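Long-range contact in tRNA (guanine(26)-N(2))-dimethyltransferase (Pyrococcus horikoshii, PDB 2DUL), which probably dimethylates the N2 amino group of guanine 26 in tRNAs, with S-adenosyl-L-methionine as methyl donor: residues V217-Y222 against K285-M290. Numbering follows the deposited sequence.
Sequences VILAYY and KIVSKM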
loop_
_atom_site.group_PDB
_atom_site.type_symbol
_atom_site.label_atom_id
_atom_site.label_comp_id
_atom_site.label_asym_id
_atom_site.label_seq_id
_atom_site.Cartn_x
_atom_site.Cartn_y
_atom_site.Cartn_z
ATOM N N VAL A 217 7.157 -8.292 -0.703
ATOM C CA VAL A 217 6.341 -7.247 -0.111
ATOM C C VAL A 217 7.106 -6.595 1.037
ATOM O O VAL A 217 7.603 -7.278 1.927
ATOM C CB VAL A 217 5.011 -7.803 0.426
ATOM C CG1 VAL A 217 4.207 -6.682 1.077
ATOM C CG2 VAL A 217 4.215 -8.429 -0.704
ATOM N N ILE A 218 7.221 -5.272 0.993
ATOM C CA ILE A 218 7.900 -4.542 2.047
ATOM C C ILE A 218 6.859 -4.248 3.122
ATOM O O ILE A 218 7.069 -4.510 4.309
ATOM C CB ILE A 218 8.469 -3.212 1.523
ATOM C CG1 ILE A 218 9.557 -3.493 0.477
ATOM C CG2 ILE A 218 9.021 -2.388 2.680
ATOM C CD1 ILE A 218 9.977 -2.266 -0.316
ATOM N N LEU A 219 5.724 -3.719 2.685
ATOM C CA LEU A 219 4.636 -3.377 3.586
ATOM C C LEU A 219 3.364 -3.146 2.791
ATOM O O LEU A 219 3.359 -2.385 1.828
ATOM C CB LEU A 219 4.974 -2.103 4.365
ATOM C CG LEU A 219 3.825 -1.467 5.160
ATOM C CD1 LEU A 219 3.370 -2.420 6.255
ATOM C CD2 LEU A 219 4.283 -0.145 5.754
ATOM N N ALA A 220 2.290 -3.816 3.190
ATOM C CA ALA A 220 1.002 -3.648 2.526
ATOM C C ALA A 220 -0.023 -3.595 3.642
ATOM O O ALA A 220 0.004 -4.418 4.559
ATOM C CB ALA A 220 0.720 -4.809 1.593
ATOM N N TYR A 221 -0.928 -2.627 3.568
ATOM C CA TYR A 221 -1.919 -2.479 4.615
ATOM C C TYR A 221 -3.182 -1.781 4.137
ATOM O O TYR A 221 -3.236 -1.255 3.026
ATOM C CB TYR A 221 -1.299 -1.696 5.781
ATOM C CG TYR A 221 -0.937 -0.261 5.451
ATOM C CD1 TYR A 221 -1.870 0.765 5.605
ATOM C CD2 TYR A 221 0.334 0.073 4.980
ATOM C CE1 TYR A 221 -1.550 2.087 5.300
ATOM C CE2 TYR A 221 0.666 1.398 4.668
ATOM C CZ TYR A 221 -0.285 2.398 4.834
ATOM O OH TYR A 221 0.024 3.706 4.534
ATOM N N TYR A 222 -4.196 -1.796 4.994
ATOM C CA TYR A 222 -5.471 -1.153 4.717
ATOM C C TYR A 222 -5.665 -0.063 5.766
ATOM O O TYR A 222 -5.316 -0.252 6.931
ATOM C CB TYR A 222 -6.619 -2.158 4.830
ATOM C CG TYR A 222 -7.980 -1.503 4.816
ATOM C CD1 TYR A 222 -8.574 -1.113 3.619
ATOM C CD2 TYR A 222 -8.645 -1.217 6.009
ATOM C CE1 TYR A 222 -9.795 -0.448 3.606
ATOM C CE2 TYR A 222 -9.866 -0.549 6.009
ATOM C CZ TYR A 222 -10.434 -0.168 4.805
ATOM O OH TYR A 222 -11.633 0.504 4.793
ATOM N N LYS A 285 11.648 -7.132 9.531
ATOM C CA LYS A 285 12.782 -6.256 9.836
ATOM C C LYS A 285 12.489 -4.788 9.549
ATOM O O LYS A 285 12.580 -3.938 10.433
ATOM C CB LYS A 285 14.010 -6.664 9.015
ATOM C CG LYS A 285 14.513 -8.079 9.251
ATOM C CD LYS A 285 15.671 -8.428 8.306
ATOM C CE LYS A 285 15.226 -8.525 6.838
ATOM N NZ LYS A 285 14.773 -7.225 6.240
ATOM N N ILE A 286 12.144 -4.498 8.298
ATOM C CA ILE A 286 11.865 -3.137 7.862
ATOM C C ILE A 286 10.787 -2.447 8.688
ATOM O O ILE A 286 10.976 -1.319 9.148
ATOM C CB ILE A 286 11.471 -3.124 6.365
ATOM C CG1 ILE A 286 12.643 -3.647 5.532
ATOM C CG2 ILE A 286 11.088 -1.715 5.930
ATOM C CD1 ILE A 286 12.347 -3.781 4.053
ATOM N N VAL A 287 9.659 -3.119 8.887
ATOM C CA VAL A 287 8.571 -2.527 9.659
ATOM C C VAL A 287 8.992 -2.264 11.107
ATOM O O VAL A 287 8.540 -1.301 11.730
ATOM C CB VAL A 287 7.320 -3.423 9.621
ATOM C CG1 VAL A 287 6.280 -2.914 10.607
ATOM C CG2 VAL A 287 6.743 -3.430 8.199
ATOM N N SER A 288 9.860 -3.122 11.638
ATOM C CA SER A 288 10.340 -2.941 13.003
ATOM C C SER A 288 11.162 -1.652 12.994
ATOM O O SER A 288 11.009 -0.798 13.868
ATOM C CB SER A 288 11.206 -4.131 13.430
ATOM O OG SER A 288 11.590 -4.023 14.789
ATOM N N LYS A 289 12.020 -1.513 11.986
ATOM C CA LYS A 289 12.848 -0.318 11.845
ATOM C C LYS A 289 11.990 0.928 11.642
ATOM O O LYS A 289 12.336 2.011 12.114
ATOM C CB LYS A 289 13.803 -0.451 10.658
ATOM C CG LYS A 289 14.979 -1.387 10.871
ATOM C CD LYS A 289 16.022 -1.183 9.779
ATOM C CE LYS A 289 17.271 -2.018 10.012
ATOM N NZ LYS A 289 16.994 -3.477 9.933
ATOM N N MET A 290 10.878 0.773 10.928
ATOM C CA MET A 290 9.975 1.887 10.660
ATOM C C MET A 290 9.385 2.476 11.938
ATOM O O MET A 290 9.266 3.696 12.071
ATOM C CB MET A 290 8.846 1.439 9.724
ATOM C CG MET A 290 9.295 1.212 8.287
ATOM S SD MET A 290 7.926 0.751 7.198
ATOM C CE MET A 290 7.015 2.321 7.069
#
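Ile218, at a corner of edge strand 213-223, and Leu219, the next residue, pack against one face of helix 284-295 through methyl groups and a thioether. Ile218 has CG2 anti to its backbone N, and this branch does the touching: it lies 3.9 Å from Ile286 CD1 and equally near Ile286 CG2, so that this one methyl rests against both methyls of the helix residue. Leu219 splits its contact between its two methyls. CD1 meets Val287 CG2 at 4.0 Å, the two side chains crossing at about a right angle, while CD2 reaches the end of Met290, 3.9 Å from CE and nearly as close to SD. The bend of Met290 at chi3 (71°) brings its CE to this methyl. Val287 CG2 also lies 4.1 Å from Ile218 O, so one helix methyl spans both strand residues. With Ile286, Val287 and Met290 spaced i, i+1 and i+4, the helix offers a single apolar patch, and the grip across the contact is van der Waals packing. The loop just before the helix adds polar ties: Asp283 shares a backbone hydrogen bond with Ile218, and its OD1 accepts one from Ile286 N. Leu42 of helix 33-46 touches both Ile218 and Ile286, extending the apolar cluster. Ile218 and Leu219 both face Phe230 of the adjacent antiparallel strand 226-235, a classic beta bulge, here at the edge of the mixed sheet in a class I-like S-adenosylmethionine-dependent methyltransferase fold, with a later helix packed against the bulged strand.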